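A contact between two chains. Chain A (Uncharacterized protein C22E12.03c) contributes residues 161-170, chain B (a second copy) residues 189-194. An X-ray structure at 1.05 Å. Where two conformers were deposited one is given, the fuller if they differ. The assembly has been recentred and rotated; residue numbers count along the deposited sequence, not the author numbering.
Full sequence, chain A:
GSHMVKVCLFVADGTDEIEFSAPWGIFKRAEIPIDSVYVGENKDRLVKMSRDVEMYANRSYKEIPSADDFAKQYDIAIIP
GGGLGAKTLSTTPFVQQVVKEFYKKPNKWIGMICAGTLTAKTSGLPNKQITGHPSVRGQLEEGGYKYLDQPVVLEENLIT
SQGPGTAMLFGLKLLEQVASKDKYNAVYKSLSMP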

ATOM      1  N   SER A 161       6.766  12.719   6.044  1.00 12.46           N
ATOM      2  CA  SER A 161       5.580  12.767   5.207  1.00 12.95           C
ATOM      3  C   SER A 161       4.314  12.517   6.011  1.00 14.35           C
ATOM      4  O   SER A 161       4.370  12.127   7.153  1.00 13.64           O
ATOM      5  CB  SER A 161       5.739  11.756   4.093  1.00 12.29           C
ATOM      6  OG  SER A 161       4.777  11.817   3.085  1.00 12.90           O
ATOM      7  N   GLN A 162       3.169  12.873   5.442  1.00 14.85           N
ATOM      8  CA  GLN A 162       1.957  13.068   6.227  1.00 14.48           C
ATOM      9  C   GLN A 162       1.122  11.817   6.507  1.00 14.03           C
ATOM     10  O   GLN A 162       0.596  11.665   7.618  1.00 19.60           O
ATOM     11  CB  GLN A 162       1.072  14.105   5.539  1.00 16.85           C
ATOM     12  CG  GLN A 162       1.717  15.492   5.516  1.00 18.73           C
ATOM     13  CD  GLN A 162       0.787  16.568   5.037  1.00 22.41           C
ATOM     14  OE1 GLN A 162       0.232  16.487   3.943  1.00 27.87           O
ATOM     15  NE2 GLN A 162       0.607  17.599   5.863  1.00 25.44           N
ATOM     16  N   GLY A 163       0.855  10.969   5.524  1.00 14.11           N
ATOM     17  CA  GLY A 163      -0.174   9.969   5.742  1.00 13.84           C
ATOM     18  C   GLY A 163      -0.272   8.951   4.653  1.00 11.90           C
ATOM     19  O   GLY A 163       0.537   8.923   3.737  1.00 11.81           O
ATOM     20  N   PRO A 164      -1.295   8.097   4.729  1.00 11.43           N
ATOM     21  CA  PRO A 164      -1.401   7.061   3.708  1.00 11.09           C
ATOM     22  C   PRO A 164      -1.464   7.626   2.325  1.00 11.04           C
ATOM     23  O   PRO A 164      -0.876   7.076   1.413  1.00 10.75           O
ATOM     24  CB  PRO A 164      -2.679   6.303   4.096  1.00 13.71           C
ATOM     25  CG  PRO A 164      -3.018   6.744   5.433  1.00 18.49           C
ATOM     26  CD  PRO A 164      -2.302   7.973   5.794  1.00 12.90           C
ATOM     27  N   GLY A 165      -2.141   8.755   2.154  1.00 11.76           N
ATOM     28  CA  GLY A 165      -2.228   9.377   0.833  1.00 13.11           C
ATOM     29  C   GLY A 165      -0.924   9.883   0.272  1.00 11.75           C
ATOM     30  O   GLY A 165      -0.835  10.084  -0.925  1.00 12.81           O
ATOM     31  N   THR A 166       0.073  10.094   1.131  1.00 11.40           N
ATOM     32  CA  THR A 166       1.370  10.605   0.679  1.00 10.71           C
ATOM     33  C   THR A 166       2.447   9.521   0.699  1.00 10.42           C
ATOM     34  O   THR A 166       3.609   9.844   0.422  1.00 10.81           O
ATOM     35  CB  THR A 166       1.828  11.798   1.511  1.00 13.87           C
ATOM     36  OG1 THR A 166       2.098  11.387   2.847  1.00 13.39           O
ATOM     37  CG2 THR A 166       0.807  12.873   1.512  1.00 14.52           C
ATOM     38  N   ALA A 167       2.071   8.259   0.916  1.00  9.57           N
ATOM     39  CA  ALA A 167       3.076   7.204   1.029  1.00  8.96           C
ATOM     40  C   ALA A 167       3.849   6.984  -0.263  1.00  8.77           C
ATOM     41  O   ALA A 167       5.054   6.710  -0.223  1.00  8.77           O
ATOM     42  CB  ALA A 167       2.439   5.948   1.527  1.00  8.75           C
ATOM     43  N   MET A 168       3.180   7.096  -1.405  1.00  8.89           N
ATOM     44  CA  MET A 168       3.884   6.971  -2.666  1.00  9.50           C
ATOM     45  C   MET A 168       4.873   8.121  -2.895  1.00  9.30           C
ATOM     46  O   MET A 168       6.029   7.906  -3.251  1.00 10.07           O
ATOM     47  CB  MET A 168       2.910   6.861  -3.849  1.00  9.83           C
ATOM     48  CG  MET A 168       2.096   5.562  -3.862  1.00 10.26           C
ATOM     49  SD  MET A 168       3.077   4.073  -4.104  1.00 10.10           S
ATOM     50  CE  MET A 168       3.494   4.290  -5.819  1.00 12.65           C
ATOM     51  N   LEU A 169       4.427   9.349  -2.642  1.00 10.36           N
ATOM     52  CA  LEU A 169       5.338  10.499  -2.732  1.00 10.80           C
ATOM     53  C   LEU A 169       6.519  10.380  -1.786  1.00 10.63           C
ATOM     54  O   LEU A 169       7.664  10.743  -2.133  1.00 11.58           O
ATOM     55  CB  LEU A 169       4.585  11.791  -2.458  1.00 12.49           C
ATOM     56  CG  LEU A 169       3.605  12.218  -3.550  1.00 14.46           C
ATOM     57  CD1 LEU A 169       2.701  13.284  -2.998  1.00 16.64           C
ATOM     58  CD2 LEU A 169       4.327  12.696  -4.804  1.00 16.58           C
ATOM     59  N   PHE A 170       6.284   9.844  -0.598  1.00  9.80           N
ATOM     60  CA  PHE A 170       7.317   9.591   0.393  1.00  9.89           C
ATOM     61  C   PHE A 170       8.332   8.567  -0.097  1.00  9.29           C
ATOM     62  O   PHE A 170       9.551   8.808  -0.038  1.00  9.78           O
ATOM     63  CB  PHE A 170       6.602   9.100   1.649  1.00  9.28           C
ATOM     64  CG  PHE A 170       7.494   8.525   2.719  1.00  8.99           C
ATOM     65  CD1 PHE A 170       8.351   9.341   3.438  1.00  9.79           C
ATOM     66  CD2 PHE A 170       7.438   7.194   3.072  1.00  9.70           C
ATOM     67  CE1 PHE A 170       9.106   8.841   4.479  1.00  9.91           C
ATOM     68  CE2 PHE A 170       8.167   6.675   4.130  1.00  9.77           C
ATOM     69  CZ  PHE A 170       9.000   7.512   4.841  1.00  9.90           C
TER
ATOM     70  N   LYS B 189     -10.516  12.739   4.522  0.51 18.36           N
ATOM     71  CA  LYS B 189      -9.711  13.743   5.198  0.51 19.70           C
ATOM     72  C   LYS B 189      -8.677  13.126   6.143  0.51 18.69           C
ATOM     73  O   LYS B 189      -7.617  13.693   6.375  0.51 19.99           O
ATOM     74  CB  LYS B 189     -10.605  14.692   5.963  0.51 16.30           C
ATOM     75  CG  LYS B 189     -11.259  15.770   5.130  0.51 19.27           C
ATOM     76  CD  LYS B 189     -12.234  16.562   6.002  0.51 22.51           C
ATOM     77  CE  LYS B 189     -13.492  17.040   5.256  0.51 30.09           C
ATOM     78  NZ  LYS B 189     -14.754  17.245   6.050  0.51 33.95           N
ATOM     79  N   SER B 190      -8.907  11.877   6.521  1.00 17.39           N
ATOM     80  CA  SER B 190      -7.943  11.147   7.350  1.00 17.27           C
ATOM     81  C   SER B 190      -6.718  10.641   6.587  1.00 16.77           C
ATOM     82  O   SER B 190      -5.732  10.265   7.215  1.00 16.91           O
ATOM     83  CB  SER B 190      -8.568   9.937   8.049  1.00 17.87           C
ATOM     84  OG  SER B 190      -8.780   8.820   7.163  1.00 17.28           O
ATOM     85  N   LEU B 191      -6.799  10.583   5.269  1.00 16.06           N
ATOM     86  CA  LEU B 191      -5.740  10.004   4.453  1.00 14.99           C
ATOM     87  C   LEU B 191      -4.595  10.964   4.174  1.00 16.88           C
ATOM     88  O   LEU B 191      -3.518  10.532   3.785  1.00 16.34           O
ATOM     89  CB  LEU B 191      -6.324   9.505   3.153  1.00 14.08           C
ATOM     90  CG  LEU B 191      -7.398   8.445   3.300  1.00 14.59           C
ATOM     91  CD1 LEU B 191      -7.989   8.117   1.961  1.00 14.88           C
ATOM     92  CD2 LEU B 191      -6.921   7.206   4.007  1.00 14.42           C
ATOM     93  N   SER B 192      -4.821  12.260   4.359  1.00 17.84           N
ATOM     94  CA  SER B 192      -3.874  13.284   3.947  1.00 19.59           C
ATOM     95  C   SER B 192      -3.543  13.134   2.468  1.00 17.28           C
ATOM     96  O   SER B 192      -2.371  13.166   2.070  1.00 19.06           O
ATOM     97  CB  SER B 192      -2.595  13.263   4.799  1.00 21.47           C
ATOM     98  OG  SER B 192      -2.881  13.709   6.105  1.00 31.80           O
ATOM     99  N   MET B 193      -4.591  13.111   1.639  1.00 17.82           N
ATOM    100  CA  MET B 193      -4.416  13.082   0.216  1.00 16.93           C
ATOM    101  C   MET B 193      -3.658  14.334  -0.231  1.00 18.39           C
ATOM    102  O   MET B 193      -3.981  15.448   0.235  1.00 23.49           O
ATOM    103  CB  MET B 193      -5.778  12.966  -0.482  1.00 16.99           C
ATOM    104  CG  MET B 193      -6.486  11.645  -0.204  1.00 17.31           C
ATOM    105  SD  MET B 193      -5.647  10.170  -0.783  1.00 16.55           S
ATOM    106  CE  MET B 193      -5.905  10.339  -2.566  1.00 15.68           C
ATOM    107  N   PRO B 194      -2.743  14.189  -1.211  1.00 18.93           N
ATOM    108  CA  PRO B 194      -1.936  15.323  -1.648  1.00 21.18           C
ATOM    109  C   PRO B 194      -2.696  16.239  -2.566  1.00 23.34           C
ATOM    110  O   PRO B 194      -3.632  15.812  -3.227  1.00 28.41           O
ATOM    111  CB  PRO B 194      -0.737  14.661  -2.340  1.00 21.81           C
ATOM    112  CG  PRO B 194      -1.217  13.329  -2.784  1.00 19.17           C
ATOM    113  CD  PRO B 194      -2.249  12.926  -1.789  1.00 17.49           C
ATOM    114  OXT PRO B 194      -2.265  17.363  -2.775  1.00 38.10           O
TER
HETATM  115  O   HOH W   1      -0.940  15.685   1.835  1.00 26.18           O

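This is a small, closely fitted contact in which the C-terminal tail of chain B lies against a glycine-rich turn of chain A, held by one direct backbone hydrogen bond, a bridging water and a few apolar touches.

The hydrogen bond runs from A:Gly165 N to B:Leu191 O, at 2.8 Å with an N-H...O angle of 154°. B:Leu191 O also lies 3.4 Å from A:Pro164 N, but a proline nitrogen has no hydrogen to share, so the neighbouring amide is the one that donates.

Glycine is what allows the backbones to come this close: the CA atoms of A:Gly165 and B:Met193 are 4.3 Å apart. A CB on A:Gly165 would point toward chain B and clash with B:Met193 CA, B:Leu191 O and B:Ser192 O. A CB on A:Gly163 would likewise collide with B:Leu191 O, and with A:Pro164 CD in its own chain.

B:Ser192 leaves the preceding helix with positive phi (55°). The CA-to-CB bond of B:Ser192 points toward chain A, and B:Ser192 CB packs 3.8 Å from A:Gln162 CB; a small side chain suits so close a fit. Water 1 lies 2.9 Å from B:Ser192 O and 2.5 Å from A:Gln162 OE1 and bridges the two chains; a long amide side chain is well suited to reach such a bridge.

A:Thr166 braces the turn from within: its OG1 donates to A:Ser161 OG (2.7 Å) and accepts from A:Gly163 N (3.0 Å), while its CG2 methyl comes within 3.2 Å of B:Ser192 O.

Apolar side chains complete the fit. A:Pro164 CG lies 4.2 Å from B:Leu191 CD2, and A:Leu169 CD1, on the first turn of the helix, meets B:Pro194 CB at 3.8 Å. B:Pro194 CD also lies 3.3 Å from A:Gly165 O.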